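Uncharacterized protein (Bacteroides cellulosilyticus, PDB 5JVK) probably hydrolyses O-glycosidic bonds, as a family 39 glycoside hydrolase from a bacterial gut symbiont. Local coordinates at residues 468-471 with 472-476; 97-100 with 101-104; 320-323 with 324-328; 213-216 with 217-220; 385-388 with 389-392. All coordinates share one frame; numbering follows the deposited sequence.

Contact 1. Residues 468-471 with 472-476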
loop_
_atom_site.group_PDB
_atom_site.type_symbol
_atom_site.label_atom_id
_atom_site.label_comp_id
_atom_site.label_asym_id
_atom_site.label_seq_id
_atom_site.Cartn_x
_atom_site.Cartn_y
_atom_site.Cartn_z
ATOM N N LEU A 468 -18.888 15.568 8.157
ATOM C CA LEU A 468 -18.021 15.738 6.992
ATOM C C LEU A 468 -16.556 15.682 7.410
ATOM O O LEU A 468 -16.115 16.498 8.217
ATOM C CB LEU A 468 -18.316 17.070 6.305
ATOM C CG LEU A 468 -17.510 17.431 5.055
ATOM C CD1 LEU A 468 -17.704 16.395 3.957
ATOM C CD2 LEU A 468 -17.906 18.814 4.567
ATOM N N ILE A 469 -15.817 14.722 6.852
ATOM C CA ILE A 469 -14.382 14.543 7.105
ATOM C C ILE A 469 -13.635 14.719 5.782
ATOM O O ILE A 469 -14.089 14.221 4.753
ATOM C CB ILE A 469 -14.077 13.127 7.665
ATOM C CG1 ILE A 469 -14.997 12.775 8.849
ATOM C CG2 ILE A 469 -12.608 12.996 8.061
ATOM C CD1 ILE A 469 -14.892 13.702 10.047
ATOM N N ASP A 470 -12.504 15.423 5.805
ATOM C CA ASP A 470 -11.664 15.585 4.602
ATOM C C ASP A 470 -10.630 14.445 4.505
ATOM O O ASP A 470 -10.621 13.541 5.341
ATOM C CB ASP A 470 -11.021 16.989 4.557
ATOM C CG ASP A 470 -9.903 17.187 5.581
ATOM O OD1 ASP A 470 -9.694 16.315 6.453
ATOM O OD2 ASP A 470 -9.224 18.233 5.514
ATOM N N TRP A 471 -9.757 14.503 3.499
ATOM C CA TRP A 471 -8.694 13.493 3.285
ATOM C C TRP A 471 -7.743 13.276 4.472
ATOM O O TRP A 471 -7.033 12.269 4.535
ATOM C CB TRP A 471 -7.842 13.891 2.075
ATOM C CG TRP A 471 -6.904 15.037 2.362
ATOM C CD1 TRP A 471 -7.210 16.364 2.376
ATOM C CD2 TRP A 471 -5.514 14.943 2.699
ATOM N NE1 TRP A 471 -6.097 17.103 2.694
ATOM C CE2 TRP A 471 -5.043 16.256 2.901
ATOM C CE3 TRP A 471 -4.623 13.874 2.854
ATOM C CZ2 TRP A 471 -3.715 16.532 3.242
ATOM C CZ3 TRP A 471 -3.304 14.150 3.194
ATOM C CH2 TRP A 471 -2.863 15.470 3.384
ATOM N N GLN A 472 -7.757 14.235 5.391
ATOM C CA GLN A 472 -6.756 14.443 6.424
ATOM C C GLN A 472 -7.212 13.950 7.803
ATOM O O GLN A 472 -6.395 13.855 8.726
ATOM C CB GLN A 472 -6.540 15.953 6.506
ATOM C CG GLN A 472 -5.121 16.417 6.664
ATOM C CD GLN A 472 -5.021 17.932 6.629
ATOM O OE1 GLN A 472 -6.012 18.636 6.446
ATOM N NE2 GLN A 472 -3.821 18.437 6.781
ATOM N N GLY A 473 -8.510 13.660 7.940
ATOM C CA GLY A 473 -9.137 13.403 9.234
ATOM C C GLY A 473 -9.783 14.628 9.866
ATOM O O GLY A 473 -10.496 14.500 10.863
ATOM N N CYS A 474 -9.547 15.809 9.293
ATOM C CA CYS A 474 -10.080 17.064 9.823
ATOM C C CYS A 474 -11.588 17.130 9.599
ATOM O O CYS A 474 -12.062 16.867 8.496
ATOM C CB CYS A 474 -9.380 18.270 9.172
ATOM S SG CYS A 474 -10.223 19.861 9.372
ATOM N N GLU A 475 -12.330 17.469 10.651
ATOM C CA GLU A 475 -13.783 17.593 10.572
ATOM C C GLU A 475 -14.168 18.988 10.091
ATOM O O GLU A 475 -13.573 19.979 10.510
ATOM C CB GLU A 475 -14.428 17.303 11.928
ATOM C CG GLU A 475 -15.955 17.299 11.883
ATOM C CD GLU A 475 -16.611 16.598 13.061
ATOM O OE1 GLU A 475 -15.932 15.836 13.788
ATOM O OE2 GLU A 475 -17.831 16.800 13.245
ATOM N N MET A 476 -15.170 19.044 9.214
ATOM C CA MET A 476 -15.682 20.290 8.647
ATOM C C MET A 476 -17.186 20.370 8.897
ATOM O O MET A 476 -17.848 19.336 8.976
ATOM C CB MET A 476 -15.431 20.331 7.137
ATOM C CG MET A 476 -13.966 20.297 6.725
ATOM S SD MET A 476 -13.756 19.879 4.981
ATOM C CE MET A 476 -14.598 21.250 4.187
HETATM O O HOH W 1 -19.693 17.720 10.390
#

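Contact 2. Residues 97-100 with 101-104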
loop_
_atom_site.group_PDB
_atom_site.type_symbol
_atom_site.label_atom_id
_atom_site.label_comp_id
_atom_site.label_asym_id
_atom_site.label_seq_id
_atom_site.Cartn_x
_atom_site.Cartn_y
_atom_site.Cartn_z
ATOM N N ILE A 97 -7.398 3.392 14.551
ATOM C CA ILE A 97 -8.214 2.336 13.940
ATOM C C ILE A 97 -8.221 1.110 14.858
ATOM O O ILE A 97 -7.168 0.671 15.322
ATOM C CB ILE A 97 -7.694 1.933 12.535
ATOM C CG1 ILE A 97 -7.413 3.174 11.677
ATOM C CG2 ILE A 97 -8.713 1.044 11.822
ATOM C CD1 ILE A 97 -6.697 2.881 10.378
ATOM N N ILE A 98 -9.413 0.571 15.111
ATOM C CA ILE A 98 -9.571 -0.647 15.910
ATOM C C ILE A 98 -9.021 -1.826 15.102
ATOM O O ILE A 98 -9.229 -1.896 13.890
ATOM C CB ILE A 98 -11.053 -0.875 16.312
ATOM C CG1 ILE A 98 -11.523 0.238 17.267
ATOM C CG2 ILE A 98 -11.249 -2.239 16.970
ATOM C CD1 ILE A 98 -13.026 0.437 17.304
ATOM N N ASP A 99 -8.332 -2.741 15.787
ATOM C CA ASP A 99 -7.567 -3.831 15.149
ATOM C C ASP A 99 -8.403 -4.654 14.151
ATOM O O ASP A 99 -8.009 -4.819 12.993
ATOM C CB ASP A 99 -6.956 -4.750 16.227
ATOM C CG ASP A 99 -5.653 -5.403 15.785
ATOM O OD1 ASP A 99 -5.658 -6.142 14.780
ATOM O OD2 ASP A 99 -4.619 -5.192 16.462
ATOM N N GLU A 100 -9.561 -5.136 14.604
ATOM C CA GLU A 100 -10.474 -5.940 13.766
ATOM C C GLU A 100 -11.150 -5.168 12.622
ATOM O O GLU A 100 -11.659 -5.787 11.686
ATOM C CB GLU A 100 -11.553 -6.630 14.630
ATOM C CG GLU A 100 -12.607 -5.700 15.237
ATOM C CD GLU A 100 -13.538 -6.405 16.209
ATOM O OE1 GLU A 100 -14.078 -7.478 15.855
ATOM O OE2 GLU A 100 -13.746 -5.880 17.326
ATOM N N GLU A 101 -11.177 -3.837 12.714
ATOM C CA GLU A 101 -11.792 -2.981 11.691
ATOM C C GLU A 101 -10.833 -2.488 10.588
ATOM O O GLU A 101 -11.237 -1.691 9.744
ATOM C CB GLU A 101 -12.474 -1.784 12.366
ATOM C CG GLU A 101 -13.604 -2.177 13.308
ATOM C CD GLU A 101 -14.420 -0.990 13.793
ATOM O OE1 GLU A 101 -13.880 0.138 13.850
ATOM O OE2 GLU A 101 -15.607 -1.191 14.125
ATOM N N ARG A 102 -9.584 -2.954 10.577
ATOM C CA ARG A 102 -8.645 -2.580 9.516
ATOM C C ARG A 102 -8.996 -3.251 8.183
ATOM O O ARG A 102 -9.432 -4.403 8.177
ATOM C CB ARG A 102 -7.221 -2.963 9.884
ATOM C CG ARG A 102 -6.614 -2.122 10.985
ATOM C CD ARG A 102 -5.182 -2.558 11.228
ATOM N NE ARG A 102 -5.133 -3.906 11.785
ATOM C CZ ARG A 102 -4.047 -4.677 11.850
ATOM N NH1 ARG A 102 -2.864 -4.262 11.389
ATOM N NH2 ARG A 102 -4.152 -5.891 12.385
ATOM N N PRO A 103 -8.800 -2.539 7.051
ATOM C CA PRO A 103 -9.013 -3.154 5.737
ATOM C C PRO A 103 -8.137 -4.379 5.478
ATOM O O PRO A 103 -6.910 -4.283 5.486
ATOM C CB PRO A 103 -8.668 -2.027 4.762
ATOM C CG PRO A 103 -8.980 -0.789 5.515
ATOM C CD PRO A 103 -8.581 -1.083 6.931
ATOM N N LEU A 104 -8.791 -5.513 5.245
ATOM C CA LEU A 104 -8.133 -6.789 4.965
ATOM C C LEU A 104 -7.545 -6.866 3.554
ATOM O O LEU A 104 -6.765 -7.778 3.271
ATOM C CB LEU A 104 -9.112 -7.949 5.178
ATOM C CG LEU A 104 -9.678 -8.106 6.599
ATOM C CD1 LEU A 104 -10.811 -9.121 6.624
ATOM C CD2 LEU A 104 -8.589 -8.504 7.587
#

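Contact 3. Residues 320-323 with 324-328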
loop_
_atom_site.group_PDB
_atom_site.type_symbol
_atom_site.label_atom_id
_atom_site.label_comp_id
_atom_site.label_asym_id
_atom_site.label_seq_id
_atom_site.Cartn_x
_atom_site.Cartn_y
_atom_site.Cartn_z
ATOM N N LYS A 320 -11.929 -9.793 -13.109
ATOM C CA LYS A 320 -12.956 -10.527 -12.368
ATOM C C LYS A 320 -13.714 -11.465 -13.308
ATOM O O LYS A 320 -13.921 -12.635 -12.988
ATOM C CB LYS A 320 -13.926 -9.547 -11.706
ATOM C CG LYS A 320 -14.841 -10.148 -10.654
ATOM C CD LYS A 320 -15.783 -9.083 -10.109
ATOM C CE LYS A 320 -16.390 -9.470 -8.766
ATOM N NZ LYS A 320 -17.423 -10.534 -8.887
ATOM N N LYS A 321 -14.114 -10.932 -14.465
ATOM C CA LYS A 321 -14.765 -11.703 -15.532
ATOM C C LYS A 321 -13.914 -12.900 -15.979
ATOM O O LYS A 321 -14.428 -14.011 -16.094
ATOM C CB LYS A 321 -15.066 -10.781 -16.724
ATOM C CG LYS A 321 -15.760 -11.425 -17.920
ATOM C CD LYS A 321 -15.812 -10.460 -19.101
ATOM C CE LYS A 321 -16.121 -11.158 -20.419
ATOM N NZ LYS A 321 -17.547 -11.579 -20.529
ATOM N N ILE A 322 -12.621 -12.669 -16.213
ATOM C CA ILE A 322 -11.702 -13.723 -16.661
ATOM C C ILE A 322 -11.670 -14.870 -15.651
ATOM O O ILE A 322 -11.804 -16.031 -16.034
ATOM C CB ILE A 322 -10.259 -13.193 -16.893
ATOM C CG1 ILE A 322 -10.209 -12.177 -18.048
ATOM C CG2 ILE A 322 -9.277 -14.335 -17.163
ATOM C CD1 ILE A 322 -10.660 -12.695 -19.400
ATOM N N SER A 323 -11.497 -14.537 -14.372
ATOM C CA SER A 323 -11.451 -15.539 -13.299
ATOM C C SER A 323 -12.783 -16.282 -13.139
ATOM O O SER A 323 -12.795 -17.499 -12.947
ATOM C CB SER A 323 -11.034 -14.898 -11.971
ATOM O OG SER A 323 -9.693 -14.440 -12.027
ATOM N N GLU A 324 -13.891 -15.551 -13.229
ATOM C CA GLU A 324 -15.231 -16.150 -13.194
ATOM C C GLU A 324 -15.491 -17.116 -14.354
ATOM O O GLU A 324 -16.055 -18.191 -14.148
ATOM C CB GLU A 324 -16.307 -15.063 -13.199
ATOM C CG GLU A 324 -16.476 -14.357 -11.864
ATOM C CD GLU A 324 -17.394 -13.148 -11.933
ATOM O OE1 GLU A 324 -17.950 -12.858 -13.014
ATOM O OE2 GLU A 324 -17.562 -12.480 -10.892
ATOM N N GLU A 325 -15.077 -16.727 -15.560
ATOM C CA GLU A 325 -15.368 -17.497 -16.780
ATOM C C GLU A 325 -14.366 -18.616 -17.106
ATOM O O GLU A 325 -14.646 -19.448 -17.973
ATOM C CB GLU A 325 -15.493 -16.548 -17.979
ATOM C CG GLU A 325 -16.726 -15.658 -17.910
ATOM C CD GLU A 325 -16.873 -14.725 -19.099
ATOM O OE1 GLU A 325 -15.919 -14.588 -19.900
ATOM O OE2 GLU A 325 -17.955 -14.112 -19.226
ATOM N N ASN A 326 -13.214 -18.636 -16.431
ATOM C CA ASN A 326 -12.171 -19.635 -16.683
ATOM C C ASN A 326 -11.734 -20.281 -15.372
ATOM O O ASN A 326 -10.609 -20.084 -14.905
ATOM C CB ASN A 326 -10.978 -19.002 -17.408
ATOM C CG ASN A 326 -11.357 -18.421 -18.759
ATOM O OD1 ASN A 326 -11.114 -19.035 -19.799
ATOM N ND2 ASN A 326 -11.962 -17.236 -18.752
ATOM N N LEU A 327 -12.635 -21.074 -14.801
ATOM C CA LEU A 327 -12.403 -21.732 -13.515
ATOM C C LEU A 327 -11.388 -22.870 -13.626
ATOM O O LEU A 327 -11.058 -23.327 -14.721
ATOM C CB LEU A 327 -13.717 -22.279 -12.954
ATOM C CG LEU A 327 -14.847 -21.282 -12.683
ATOM C CD1 LEU A 327 -16.130 -22.025 -12.336
ATOM C CD2 LEU A 327 -14.476 -20.313 -11.570
ATOM N N ARG A 328 -10.900 -23.320 -12.474
ATOM C CA ARG A 328 -10.036 -24.501 -12.390
ATOM C C ARG A 328 -10.866 -25.778 -12.570
ATOM O O ARG A 328 -12.103 -25.722 -12.594
ATOM C CB ARG A 328 -9.320 -24.547 -11.037
ATOM C CG ARG A 328 -8.395 -23.373 -10.757
ATOM C CD ARG A 328 -7.831 -23.458 -9.351
ATOM N NE ARG A 328 -6.752 -24.447 -9.272
ATOM C CZ ARG A 328 -6.580 -25.350 -8.301
ATOM N NH1 ARG A 328 -7.420 -25.451 -7.268
ATOM N NH2 ARG A 328 -5.542 -26.181 -8.371
HETATM O O HOH W 2 -10.183 -18.672 -12.368
#

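Contact 4. Residues 213-216 with 217-220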
loop_
_atom_site.group_PDB
_atom_site.type_symbol
_atom_site.label_atom_id
_atom_site.label_comp_id
_atom_site.label_asym_id
_atom_site.label_seq_id
_atom_site.Cartn_x
_atom_site.Cartn_y
_atom_site.Cartn_z
ATOM N N ASN A 213 1.794 -21.994 8.227
ATOM C CA ASN A 213 0.688 -21.041 8.060
ATOM C C ASN A 213 0.962 -19.672 8.703
ATOM O O ASN A 213 0.053 -18.852 8.841
ATOM C CB ASN A 213 -0.621 -21.657 8.565
ATOM C CG ASN A 213 -1.093 -22.809 7.689
ATOM O OD1 ASN A 213 -0.332 -23.348 6.878
ATOM N ND2 ASN A 213 -2.357 -23.190 7.841
ATOM N N ARG A 214 2.220 -19.421 9.067
ATOM C CA ARG A 214 2.687 -18.070 9.373
ATOM C C ARG A 214 2.747 -17.216 8.095
ATOM O O ARG A 214 2.649 -15.989 8.162
ATOM C CB ARG A 214 4.067 -18.110 10.039
ATOM C CG ARG A 214 4.116 -18.878 11.357
ATOM C CD ARG A 214 5.539 -18.964 11.889
ATOM N NE ARG A 214 5.995 -17.692 12.450
ATOM C CZ ARG A 214 7.260 -17.390 12.752
ATOM N NH1 ARG A 214 8.248 -18.263 12.558
ATOM N NH2 ARG A 214 7.542 -16.192 13.258
ATOM N N VAL A 215 2.932 -17.880 6.949
ATOM C CA VAL A 215 2.890 -17.256 5.624
ATOM C C VAL A 215 1.994 -18.098 4.708
ATOM O O VAL A 215 2.383 -19.186 4.283
ATOM C CB VAL A 215 4.309 -17.149 5.019
ATOM C CG1 VAL A 215 4.267 -16.492 3.641
ATOM C CG2 VAL A 215 5.233 -16.376 5.957
ATOM N N THR A 216 0.797 -17.589 4.415
ATOM C CA THR A 216 -0.189 -18.289 3.575
ATOM C C THR A 216 -0.235 -17.811 2.113
ATOM O O THR A 216 -0.978 -18.379 1.310
ATOM C CB THR A 216 -1.605 -18.178 4.183
ATOM O OG1 THR A 216 -1.888 -16.812 4.504
ATOM C CG2 THR A 216 -1.711 -19.015 5.445
ATOM N N GLU A 217 0.547 -16.782 1.774
ATOM C CA GLU A 217 0.596 -16.238 0.410
ATOM C C GLU A 217 2.034 -16.222 -0.105
ATOM O O GLU A 217 2.884 -15.512 0.443
ATOM C CB GLU A 217 0.020 -14.817 0.365
ATOM C CG GLU A 217 -1.488 -14.729 0.566
ATOM C CD GLU A 217 -1.909 -14.807 2.024
ATOM O OE1 GLU A 217 -1.364 -14.048 2.852
ATOM O OE2 GLU A 217 -2.791 -15.631 2.346
ATOM N N TRP A 218 2.290 -17.002 -1.157
ATOM C CA TRP A 218 3.612 -17.120 -1.769
ATOM C C TRP A 218 3.519 -16.790 -3.252
ATOM O O TRP A 218 2.723 -17.395 -3.974
ATOM C CB TRP A 218 4.155 -18.536 -1.589
ATOM C CG TRP A 218 4.464 -18.893 -0.165
ATOM C CD1 TRP A 218 3.622 -19.484 0.733
ATOM C CD2 TRP A 218 5.706 -18.690 0.521
ATOM N NE1 TRP A 218 4.262 -19.659 1.938
ATOM C CE2 TRP A 218 5.543 -19.182 1.836
ATOM C CE3 TRP A 218 6.943 -18.140 0.152
ATOM C CZ2 TRP A 218 6.572 -19.140 2.790
ATOM C CZ3 TRP A 218 7.970 -18.099 1.103
ATOM C CH2 TRP A 218 7.775 -18.597 2.405
ATOM N N GLU A 219 4.340 -15.836 -3.697
ATOM C CA GLU A 219 4.325 -15.343 -5.074
ATOM C C GLU A 219 5.576 -15.832 -5.789
ATOM O O GLU A 219 6.688 -15.560 -5.347
ATOM C CB GLU A 219 4.260 -13.812 -5.080
ATOM C CG GLU A 219 4.040 -13.175 -6.447
ATOM C CD GLU A 219 3.963 -11.655 -6.391
ATOM O OE1 GLU A 219 4.421 -11.056 -5.393
ATOM O OE2 GLU A 219 3.445 -11.047 -7.351
ATOM N N LEU A 220 5.394 -16.559 -6.889
ATOM C CA LEU A 220 6.516 -17.146 -7.620
ATOM C C LEU A 220 7.098 -16.125 -8.603
ATOM O O LEU A 220 6.518 -15.859 -9.656
ATOM C CB LEU A 220 6.077 -18.444 -8.320
ATOM C CG LEU A 220 7.128 -19.390 -8.931
ATOM C CD1 LEU A 220 7.831 -18.778 -10.139
ATOM C CD2 LEU A 220 8.154 -19.835 -7.893
#

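Contact 5. Residues 385-388 with 389-392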
loop_
_atom_site.group_PDB
_atom_site.type_symbol
_atom_site.label_atom_id
_atom_site.label_comp_id
_atom_site.label_asym_id
_atom_site.label_seq_id
_atom_site.Cartn_x
_atom_site.Cartn_y
_atom_site.Cartn_z
ATOM N N PRO A 385 15.927 13.303 -5.726
ATOM C CA PRO A 385 14.581 13.740 -6.121
ATOM C C PRO A 385 14.153 13.312 -7.532
ATOM O O PRO A 385 12.985 12.970 -7.730
ATOM C CB PRO A 385 14.657 15.268 -6.015
ATOM C CG PRO A 385 16.099 15.595 -6.190
ATOM C CD PRO A 385 16.857 14.444 -5.602
ATOM N N ASP A 386 15.084 13.314 -8.489
ATOM C CA ASP A 386 14.766 12.975 -9.891
ATOM C C ASP A 386 14.905 11.483 -10.255
ATOM O O ASP A 386 14.827 11.131 -11.433
ATOM C CB ASP A 386 15.567 13.867 -10.863
ATOM C CG ASP A 386 17.049 13.526 -10.914
ATOM O OD1 ASP A 386 17.628 13.158 -9.870
ATOM O OD2 ASP A 386 17.639 13.651 -12.007
ATOM N N ASN A 387 15.112 10.622 -9.255
ATOM C CA ASN A 387 15.091 9.163 -9.426
ATOM C C ASN A 387 13.731 8.653 -8.939
ATOM O O ASN A 387 13.432 8.746 -7.747
ATOM C CB ASN A 387 16.234 8.531 -8.613
ATOM C CG ASN A 387 16.312 7.014 -8.753
ATOM O OD1 ASN A 387 15.531 6.386 -9.471
ATOM N ND2 ASN A 387 17.270 6.418 -8.058
ATOM N N ILE A 388 12.918 8.115 -9.855
ATOM C CA ILE A 388 11.541 7.699 -9.518
ATOM C C ILE A 388 11.477 6.608 -8.445
ATOM O O ILE A 388 10.572 6.611 -7.615
ATOM C CB ILE A 388 10.698 7.259 -10.756
ATOM C CG1 ILE A 388 11.247 5.992 -11.433
ATOM C CG2 ILE A 388 10.583 8.390 -11.772
ATOM C CD1 ILE A 388 10.291 5.407 -12.454
ATOM N N GLU A 389 12.455 5.703 -8.458
ATOM C CA GLU A 389 12.491 4.567 -7.536
ATOM C C GLU A 389 12.773 4.977 -6.083
ATOM O O GLU A 389 12.484 4.214 -5.169
ATOM C CB GLU A 389 13.524 3.527 -8.002
ATOM C CG GLU A 389 13.256 2.906 -9.376
ATOM C CD GLU A 389 12.004 2.031 -9.441
ATOM O OE1 GLU A 389 11.499 1.576 -8.394
ATOM O OE2 GLU A 389 11.521 1.784 -10.565
ATOM N N HIS A 390 13.329 6.174 -5.885
ATOM C CA HIS A 390 13.569 6.742 -4.549
ATOM C C HIS A 390 12.401 7.575 -4.005
ATOM O O HIS A 390 12.541 8.185 -2.941
ATOM C CB HIS A 390 14.824 7.630 -4.582
ATOM C CG HIS A 390 16.100 6.876 -4.785
ATOM N ND1 HIS A 390 17.335 7.482 -4.711
ATOM C CD2 HIS A 390 16.338 5.567 -5.036
ATOM C CE1 HIS A 390 18.279 6.584 -4.926
ATOM N NE2 HIS A 390 17.701 5.412 -5.123
ATOM N N ASN A 391 11.270 7.619 -4.714
ATOM C CA ASN A 391 10.162 8.516 -4.352
ATOM C C ASN A 391 8.760 7.874 -4.335
ATOM O O ASN A 391 7.759 8.590 -4.297
ATOM C CB ASN A 391 10.196 9.734 -5.283
ATOM C CG ASN A 391 11.419 10.599 -5.057
ATOM O OD1 ASN A 391 12.353 10.597 -5.854
ATOM N ND2 ASN A 391 11.428 11.324 -3.951
ATOM N N PHE A 392 8.689 6.539 -4.305
ATOM C CA PHE A 392 7.403 5.820 -4.206
ATOM C C PHE A 392 6.857 5.713 -2.775
ATOM O O PHE A 392 5.743 5.218 -2.581
ATOM C CB PHE A 392 7.524 4.401 -4.790
ATOM C CG PHE A 392 7.401 4.339 -6.282
ATOM C CD1 PHE A 392 6.144 4.327 -6.887
ATOM C CD2 PHE A 392 8.534 4.264 -7.089
ATOM C CE1 PHE A 392 6.025 4.257 -8.270
ATOM C CE2 PHE A 392 8.420 4.193 -8.471
ATOM C CZ PHE A 392 7.166 4.190 -9.063
#

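Contact 1. Residues 468-471 with 472-476
Ile469 and Glu475 pair across two short antiparallel strands, the second only weakly bonded, with Leu468 and Met476 beside them, and the residues between show how an aspartate organises a tight reversal. The backbone bonds come first. Met476 N reaches Leu468 O at 2.9 Å and Asp470 N reaches Cys474 O at 3.1 Å, both nearly straight, while Gly473 N to Asp470 O is weak. A water bridges Leu468 N and Met476 O.

Among the polar side chains, Asp470 OD1 turns inward, its CG lying between the backbone N and the carbonyl carbon (chi1 72°). It takes Gln472 N at 3.0 Å from above the carboxylate plane, an Asx turn, and Cys474 N more weakly.

The apolar contacts lie outside this grip. Leu468 CD2 meets Met476 CB at 3.9 Å, and Ile469 CG2 rests against Gly473 CA. Gln472 lays CB over the five-membered ring of Trp471 at 3.9 Å from its centroid, its amide only 8° from the ring plane; Tyr45 meets the same tryptophan edge-to-face. Gly473 has backbone angles that would jam a side chain against the preceding carbonyl. Together these features define a beta hairpin closed by a type I turn with a G1 bulge.

Contact 2. Residues 97-100 with 101-104
Arg102, just after a 3-10 turn, curls its side chain back to Asp99 on the connection from strand 83-94 to strand 106-109, the first strand of the (beta/alpha)8 barrel. The turn is closed by Glu101 N to Ile98 O at 3.0 Å, the donor standing well above the carbonyl plane.

Traced outward, the arginine keeps close to one acceptor for most of its length. CB passes 3.7 Å from Asp99 O, and CG, while still near that oxygen, also packs against Ile97 CG2 at 3.9 Å, the two side chains meeting at about a right angle. CD continues past the carbonyl, and the chain then bends (chi3 -67°), which swings the guanidinium back over the turn. NE gives a nearly straight bond to Asp99 O at 3.3 Å, on a lone pair and in the guanidinium plane; the weak bond from Arg102 N means that side chain and backbone of one residue both reach this oxygen.

Beyond CZ, both terminal nitrogens also have partners outside the turn: NH2 bonds to Gly166 O and NH1, weakly, to Glu165 O, tying the linker to the loop before strand 168-174. On the flank, the side chains of Ile98 and Glu101 lie side by side, Ile98 CD1 3.6 Å from Glu101 OE1. At the tip, Arg102 NH2 forms a salt bridge to Asp99 OD1 at 2.8 Å, its hydrogen bond weak because the N-H is bent, with the carboxylate turned 80° from the guanidinium plane.

Contact 3. Residues 320-323 with 324-328
The amide of Asn326 meets Ile322 O edge-on: ND2 donates at 3.0 Å, the oxygen lying close to the amide plane and the donor arriving on a carbonyl lone pair. Asn326 N adds a weak bond to the same oxygen, so one residue closes the end of helix 312-325 with both backbone and side chain. Two other flat groups, carboxylates, are each met by a lysine one helical turn earlier. In a salt bridge, Lys320 NZ approaches Glu324 OE2 nearly along its C-O axis at 2.8 Å, the lysine chain running out extended and bending only at its end (chi4 -73°). A second salt bridge brings Lys321 NZ to the syn side of Glu325 OE2 at 2.9 Å, tilted from the carboxylate plane.

Beneath these pairs run the i to i+4 backbone bonds, Glu324 N to Lys320 O and Glu325 N to Lys321 O. A water links Ser323 O and Asn326 O, while Ser323 OG turns to Leu334 O. A methionine in place of Lys320 would probably leave Glu324 OE2 without its charged mate and the carboxylate set free to turn.

Since glutamates near a helix C terminus face the negative end of the helix dipole, the paired lysines probably offset an otherwise unfavourable charge there.

Contact 4. Residues 213-216 with 217-220
Val215 and Trp218 lie either side of a short bend, in which the extended backbone of Val215 gives way to a helix-like conformation at Thr216 before Glu217 opens into the strand. This is the entry to 217-220, the fourth strand of the (beta/alpha)8 barrel, reached from helix 194-211. It thus lies at the N-terminal end of the strand, away from the C-terminal ends where barrels of this type carry their active sites.

The bend brings the valine under the indole. Val215 CG1, anti to its own N, sits over one face of the Trp218 ring, 3.4 Å above the plane but displaced toward the rim; the nearest ring atom to Val215 CG1 is Trp218 CE2, at 3.5 Å, and the CH-pi distance to the five-membered centroid is 3.8 Å. The two side chains cross at about a right angle. The indole also reaches back with NE1 to Val215 O at 3.0 Å, a weak, bent bond (130°), so the same residue meets the ring by its methyl and its carbonyl. Leu204, Ala207, Val208 and Met211 of helix 194-211 also pack against the indole, joining strand to helix.

Thr216 and Glu217 run side by side, pointing the same way. Glu217 is bent at chi2 (80°), which folds its carboxylate back along the chain toward the threonine; its other oxygen, OE1, makes a long, weak ion pair with Arg132. Thr216 OG1 donates to Glu217 OE2 at 2.6 Å, coming from above the carboxylate plane, 44° out of it.

Contact 5. Residues 385-388 with 389-392
The first torsions of Asn387 and His390 bring the amide nitrogen of one over the ring face of the other: the asparagine holds CG anti to the backbone N (chi1 -179°), while the histidine swings CG beside its own N (chi1 -68°). The result places Asn387 ND2 3.1 Å above the plane of the imidazole, over its centre, with amide and ring planes 41° apart; the nitrogen points at a flat surface, not at a lone pair of the ring.

The other end of the amide works along the backbone. Asn387 OD1 takes Glu389 N weakly at 3.3 Å, as in an Asx turn, and two i to i+3 bonds carry the 3-10 turn onward: His390 N to Asn387 O at 3.2 Å and Asn391 N to Ile388 O at 3.1 Å. Phe392 then brings CD2 within 3.2 Å of Ile388 O, and its ring is met edge-to-face by Tyr376. Replacing His390 by an alanine here would remove the ring beneath the amide of Asn387, which would probably be freer to turn and hold Glu389 N less firmly.

A glycerol, probably from the crystallisation liquor, lies about 5 Å from the side chain of Glu389. This is a 3-10 turn in the long loop after 373-375, the eighth barrel strand, at the C-terminal end where (beta/alpha)8 enzymes build their active-site clefts.

Read from the N terminus, the five contacts illustrate local closure repeated along one chain: they follow in series, and none nests in or crosses another. Contact 2 closes a turn on the way from the N-terminal mixed sheet into the barrel. Contact 4 then shapes the entry to the fourth barrel strand, and contact 3 ends the helix that precedes the seventh. Contact 5 closes a turn in the loop after the eighth strand, its centre about 31 Å from that of contact 2 and on the opposite side of the chain's centre. Contact 1 comes last, turning a hairpin in the C-terminal antiparallel sheet where it meets helix 403-415 and the N-terminal sheet.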